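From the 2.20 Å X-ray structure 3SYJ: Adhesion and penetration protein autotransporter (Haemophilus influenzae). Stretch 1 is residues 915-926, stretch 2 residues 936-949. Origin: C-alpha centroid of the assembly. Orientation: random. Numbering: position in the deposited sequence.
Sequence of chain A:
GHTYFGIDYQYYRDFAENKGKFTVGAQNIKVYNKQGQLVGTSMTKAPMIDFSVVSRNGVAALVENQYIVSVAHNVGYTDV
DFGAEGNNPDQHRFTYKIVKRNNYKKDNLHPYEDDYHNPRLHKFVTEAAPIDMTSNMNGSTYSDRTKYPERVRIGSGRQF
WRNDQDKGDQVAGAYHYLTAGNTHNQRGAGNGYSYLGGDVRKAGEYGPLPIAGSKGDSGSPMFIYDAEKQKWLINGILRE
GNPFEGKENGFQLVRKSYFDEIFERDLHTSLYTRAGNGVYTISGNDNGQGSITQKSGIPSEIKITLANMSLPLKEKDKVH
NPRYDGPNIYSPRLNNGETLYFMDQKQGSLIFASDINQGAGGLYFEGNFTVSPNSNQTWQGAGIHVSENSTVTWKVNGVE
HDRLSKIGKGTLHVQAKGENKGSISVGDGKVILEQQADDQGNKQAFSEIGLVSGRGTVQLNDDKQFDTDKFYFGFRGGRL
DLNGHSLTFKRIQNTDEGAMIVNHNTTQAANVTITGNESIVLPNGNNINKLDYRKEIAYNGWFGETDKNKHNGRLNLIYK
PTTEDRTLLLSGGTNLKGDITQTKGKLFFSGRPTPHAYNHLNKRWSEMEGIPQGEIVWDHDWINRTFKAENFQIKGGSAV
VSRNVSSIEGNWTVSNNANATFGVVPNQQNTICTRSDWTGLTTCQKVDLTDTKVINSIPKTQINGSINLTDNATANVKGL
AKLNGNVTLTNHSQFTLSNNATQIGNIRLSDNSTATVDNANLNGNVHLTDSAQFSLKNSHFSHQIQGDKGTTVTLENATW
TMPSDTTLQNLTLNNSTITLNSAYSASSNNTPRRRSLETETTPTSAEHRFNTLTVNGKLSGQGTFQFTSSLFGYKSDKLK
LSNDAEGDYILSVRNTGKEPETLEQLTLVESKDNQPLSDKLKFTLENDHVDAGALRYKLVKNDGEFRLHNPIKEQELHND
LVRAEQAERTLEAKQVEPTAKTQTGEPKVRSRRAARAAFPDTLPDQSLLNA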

# COMPACT_ATOMS: atom_id res chain seq x y z
N GLN A 915 -13.48 24.08 22.92
CA GLN A 915 -14.39 23.75 24.00
C GLN A 915 -13.73 22.86 25.05
O GLN A 915 -12.90 22.04 24.74
N PRO A 916 -14.14 23.01 26.30
CA PRO A 916 -13.59 22.26 27.43
C PRO A 916 -14.09 20.83 27.55
O PRO A 916 -15.19 20.52 27.14
N LEU A 917 -13.28 19.96 28.12
CA LEU A 917 -13.69 18.56 28.27
C LEU A 917 -14.76 18.41 29.34
O LEU A 917 -14.74 19.11 30.35
N SER A 918 -15.68 17.47 29.12
CA SER A 918 -16.80 17.25 30.02
C SER A 918 -16.38 16.99 31.47
O SER A 918 -15.28 16.51 31.73
N ASP A 919 -17.26 17.33 32.40
CA ASP A 919 -17.05 17.03 33.81
C ASP A 919 -17.35 15.56 34.12
O ASP A 919 -17.02 15.07 35.20
N LYS A 920 -17.99 14.88 33.17
CA LYS A 920 -18.29 13.47 33.31
C LYS A 920 -17.05 12.65 32.97
O LYS A 920 -17.02 11.44 33.16
N LEU A 921 -16.04 13.33 32.44
CA LEU A 921 -14.75 12.72 32.15
C LEU A 921 -13.86 12.75 33.40
O LEU A 921 -13.67 13.79 34.01
N LYS A 922 -13.32 11.59 33.78
CA LYS A 922 -12.51 11.52 34.99
C LYS A 922 -11.21 10.76 34.77
O LYS A 922 -11.22 9.61 34.32
N PHE A 923 -10.09 11.40 35.09
CA PHE A 923 -8.77 10.79 34.95
C PHE A 923 -8.02 10.71 36.28
O PHE A 923 -8.17 11.57 37.15
N THR A 924 -7.19 9.68 36.40
CA THR A 924 -6.37 9.49 37.59
C THR A 924 -4.97 9.08 37.17
O THR A 924 -4.79 8.13 36.41
N LEU A 925 -3.98 9.81 37.66
CA LEU A 925 -2.59 9.49 37.36
C LEU A 925 -2.13 8.31 38.20
O LEU A 925 -2.32 8.29 39.41
N GLU A 926 -1.54 7.31 37.54
CA GLU A 926 -1.00 6.16 38.23
C GLU A 926 0.26 6.57 38.99
O GLU A 926 1.07 7.35 38.49
N ARG A 936 8.61 17.40 40.43
CA ARG A 936 7.46 16.54 40.67
C ARG A 936 6.22 17.11 39.97
O ARG A 936 5.80 18.23 40.27
N TYR A 937 5.66 16.35 39.04
CA TYR A 937 4.44 16.77 38.35
C TYR A 937 3.26 15.91 38.78
O TYR A 937 3.40 14.70 39.00
N LYS A 938 2.10 16.54 38.92
CA LYS A 938 0.87 15.84 39.24
C LYS A 938 -0.16 16.11 38.14
O LYS A 938 0.09 16.91 37.25
N LEU A 939 -1.30 15.43 38.20
CA LEU A 939 -2.34 15.60 37.20
C LEU A 939 -3.42 16.56 37.67
O LEU A 939 -3.94 16.43 38.78
N VAL A 940 -3.74 17.53 36.83
CA VAL A 940 -4.75 18.53 37.16
C VAL A 940 -5.67 18.78 35.97
O VAL A 940 -5.27 18.60 34.82
N LYS A 941 -6.90 19.19 36.24
CA LYS A 941 -7.75 19.68 35.17
C LYS A 941 -7.71 21.20 35.16
O LYS A 941 -8.36 21.86 35.96
N ASN A 942 -6.92 21.74 34.24
CA ASN A 942 -6.70 23.17 34.17
C ASN A 942 -7.11 23.71 32.81
O ASN A 942 -6.60 23.27 31.78
N ASP A 943 -8.03 24.66 32.81
CA ASP A 943 -8.42 25.32 31.58
C ASP A 943 -9.04 24.32 30.59
O ASP A 943 -8.76 24.35 29.39
N GLY A 944 -9.89 23.43 31.11
CA GLY A 944 -10.63 22.49 30.30
C GLY A 944 -9.85 21.29 29.78
O GLY A 944 -10.40 20.47 29.03
N GLU A 945 -8.59 21.18 30.17
CA GLU A 945 -7.73 20.08 29.71
C GLU A 945 -6.98 19.45 30.88
O GLU A 945 -6.80 20.07 31.92
N PHE A 946 -6.54 18.20 30.69
CA PHE A 946 -5.81 17.48 31.73
C PHE A 946 -4.31 17.54 31.50
O PHE A 946 -3.79 16.99 30.53
N ARG A 947 -3.61 18.22 32.41
CA ARG A 947 -2.19 18.48 32.23
C ARG A 947 -1.34 18.01 33.41
O ARG A 947 -1.84 17.83 34.52
N LEU A 948 -0.06 17.78 33.13
CA LEU A 948 0.93 17.53 34.17
C LEU A 948 1.44 18.87 34.68
O LEU A 948 1.87 19.72 33.90
N HIS A 949 1.40 19.04 35.99
CA HIS A 949 1.64 20.33 36.60
C HIS A 949 2.62 20.22 37.75
O HIS A 949 2.63 19.23 38.48

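Stretch 2 is a hairpin: strands 936-942 and 945-949 pair through backbone hydrogen bonds such as His949 N to Lys938 O (2.8 Å) and Val940 N to Arg947 O (3.0 Å), and a type I' turn from Asn942 to Glu945 joins them. Strand 921-925 lies against this hairpin, its axis 7.3 Å from that of strand 936-942 at closest approach and antiparallel to it (174°). The contact buries 532 Å², summed over both sides, and alternation along strand 921-925 sets its pattern: the CA-to-CB bonds of Leu921, Phe923 and Leu925 point toward the hairpin, those of Lys922 and Thr924 away.

Phe946 is the main bump, with 83 Å² covered. Its chi1 of -68° (m) sets the ring among Leu917, Leu921 and Phe923. Phe923, also m at -67°, presents its edge to one face of that ring: the centroids are 4.7 Å apart, the planes meet at 70°, and Phe923 CD2 comes within 3.5 Å of Phe946 CE2. Leu917 (m, t) fills a different side, its CD1 lying near the plane of the Phe946 ring at the edge, 3.8 Å from Phe946 CD2. Leu921 (t, p) closes more loosely, with CD2 4.4 Å from Phe946 CE2.

Farther along, two leucines of matching t, p rotamer meet. Leu925 CB and Leu939 CB are 3.8 Å apart, the shortest side-chain approach of this pair, so they abut near their roots. Leu939 CD2 then reaches back to Phe923 CB (3.9 Å) and to Leu925 N (3.8 Å), filling the space beside the backbone between these two inward residues. Leu925 CD2 extends the apolar row to Leu948 CD2, 4.1 Å away; the CA-to-CB bond of Leu948 points sideways, but the end of its side chain comes nearer.

At the turn, the fit depends on an absent side chain. Gly944 CA lies 3.9 Å from Pro916 CB, and an ideal CB on Gly944 would fall 2.9 Å from that same Pro916 CB, a clash. The positive phi of 77° also favours glycine. This close approach accompanies a hydrogen bond from Leu917 N to Gly944 O (3.1 Å, 168°).

Lys941 provides the polar edge. All four of its chi angles are t, and the extended chain carries NZ to Leu917 O, to which it donates a hydrogen bond of 2.8 Å. The same NZ forms a salt bridge with Asp919 OD2 at 3.6 Å; although the CA-to-CB bond of Asp919 points away, its carboxylate end comes nearer.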

# COMPACT_ATOMS: atom_id res chain seq x y z
CB GLN A 915 -15.67 23.07 23.49
CG GLN A 915 -16.28 23.69 22.25
CD GLN A 915 -17.10 24.93 22.50
OE1 GLN A 915 -17.60 25.16 23.57
NE2 GLN A 915 -17.26 25.70 21.49
CB PRO A 916 -14.07 23.07 28.62
CG PRO A 916 -14.46 24.27 28.15
CD PRO A 916 -14.87 24.18 26.77
CB LEU A 917 -12.48 17.69 28.62
CG LEU A 917 -11.39 17.57 27.56
CD1 LEU A 917 -10.23 16.74 28.09
CD2 LEU A 917 -11.93 16.96 26.27
CB SER A 918 -17.67 16.10 29.51
OG SER A 918 -18.71 15.79 30.42
CB ASP A 919 -17.93 17.92 34.68
CG ASP A 919 -17.18 19.14 35.18
OD1 ASP A 919 -17.24 19.40 36.41
OD2 ASP A 919 -16.54 19.83 34.36
CB LYS A 920 -19.45 13.08 32.39
CG LYS A 920 -20.71 13.89 32.61
CD LYS A 920 -21.73 13.66 31.51
CE LYS A 920 -21.17 14.08 30.15
NZ LYS A 920 -22.18 13.93 29.07
CB LEU A 921 -14.08 13.48 31.00
CG LEU A 921 -12.94 12.83 30.21
CD1 LEU A 921 -13.34 11.45 29.72
CD2 LEU A 921 -12.55 13.73 29.05
CB LYS A 922 -13.31 10.90 36.13
CG LYS A 922 -12.55 10.79 37.44
CD LYS A 922 -13.40 10.13 38.52
CE LYS A 922 -12.70 10.13 39.88
NZ LYS A 922 -13.60 9.65 40.97
CB PHE A 923 -7.91 11.56 33.95
CG PHE A 923 -8.41 11.49 32.55
CD1 PHE A 923 -8.15 10.38 31.77
CD2 PHE A 923 -9.14 12.52 32.00
CE1 PHE A 923 -8.61 10.30 30.48
CE2 PHE A 923 -9.60 12.45 30.71
CZ PHE A 923 -9.34 11.34 29.95
CB THR A 924 -6.95 8.39 38.48
OG1 THR A 924 -8.16 8.86 39.08
CG2 THR A 924 -5.96 8.02 39.57
CB LEU A 925 -1.69 10.71 37.59
CG LEU A 925 -0.22 10.57 37.20
CD1 LEU A 925 -0.05 10.32 35.71
CD2 LEU A 925 0.56 11.80 37.63
CB GLU A 926 -0.67 5.04 37.24
CG GLU A 926 -0.13 3.77 37.90
CD GLU A 926 0.23 2.69 36.90
OE1 GLU A 926 -0.45 2.58 35.85
OE2 GLU A 926 1.20 1.94 37.16
CB ARG A 936 7.23 16.42 42.17
CG ARG A 936 5.86 15.92 42.59
CD ARG A 936 5.75 14.42 42.43
NE ARG A 936 6.84 13.68 43.07
CZ ARG A 936 6.78 13.15 44.29
NH1 ARG A 936 5.68 13.28 45.02
NH2 ARG A 936 7.82 12.48 44.78
CB TYR A 937 4.61 16.71 36.83
CG TYR A 937 5.68 17.65 36.29
CD1 TYR A 937 5.33 18.81 35.62
CD2 TYR A 937 7.02 17.36 36.47
CE1 TYR A 937 6.31 19.67 35.13
CE2 TYR A 937 8.00 18.21 35.98
CZ TYR A 937 7.65 19.36 35.32
OH TYR A 937 8.64 20.19 34.85
CB LYS A 938 0.33 16.30 40.60
CG LYS A 938 1.17 15.88 41.80
CD LYS A 938 0.45 16.27 43.09
CE LYS A 938 1.18 15.79 44.33
NZ LYS A 938 1.31 14.31 44.34
CB LEU A 939 -2.98 14.25 36.83
CG LEU A 939 -4.01 14.29 35.70
CD1 LEU A 939 -3.39 14.70 34.37
CD2 LEU A 939 -4.69 12.94 35.56
CB VAL A 940 -4.09 19.87 37.53
CG1 VAL A 940 -3.28 19.73 38.81
CG2 VAL A 940 -3.21 20.37 36.39
CB LYS A 941 -9.18 19.16 35.28
CG LYS A 941 -10.08 19.73 34.18
CD LYS A 941 -11.33 18.89 33.98
CE LYS A 941 -12.23 19.51 32.93
NZ LYS A 941 -13.51 18.75 32.79
CB ASN A 942 -5.22 23.48 34.43
CG ASN A 942 -4.82 24.84 33.92
OD1 ASN A 942 -3.88 24.96 33.13
ND2 ASN A 942 -5.53 25.88 34.35
CB ASP A 943 -7.21 26.01 30.96
CG ASP A 943 -7.55 26.82 29.74
OD1 ASP A 943 -8.68 27.38 29.69
OD2 ASP A 943 -6.70 26.91 28.82
CB GLU A 945 -6.74 20.58 28.66
CG GLU A 945 -7.39 21.33 27.52
CD GLU A 945 -6.48 21.54 26.33
OE1 GLU A 945 -5.29 21.90 26.54
OE2 GLU A 945 -6.94 21.35 25.19
CB PHE A 946 -6.29 16.02 31.82
CG PHE A 946 -7.69 15.89 32.34
CD1 PHE A 946 -7.92 15.64 33.68
CD2 PHE A 946 -8.78 16.04 31.50
CE1 PHE A 946 -9.22 15.54 34.17
CE2 PHE A 946 -10.07 15.94 31.98
CZ PHE A 946 -10.29 15.68 33.31
CB ARG A 947 -1.96 19.98 32.01
CG ARG A 947 -2.89 20.61 31.01
CD ARG A 947 -2.36 21.95 30.54
NE ARG A 947 -3.16 22.47 29.44
CZ ARG A 947 -4.10 23.40 29.57
NH1 ARG A 947 -4.35 23.92 30.77
NH2 ARG A 947 -4.79 23.81 28.52
CB LEU A 948 2.10 16.71 33.62
CG LEU A 948 1.82 15.23 33.38
CD1 LEU A 948 3.08 14.53 32.89
CD2 LEU A 948 1.28 14.57 34.64
CB HIS A 949 0.31 20.92 37.07
CG HIS A 949 0.40 22.32 37.60
ND1 HIS A 949 -0.26 22.73 38.73
CD2 HIS A 949 1.08 23.39 37.14
CE1 HIS A 949 0.01 24.01 38.95
NE2 HIS A 949 0.82 24.43 38.00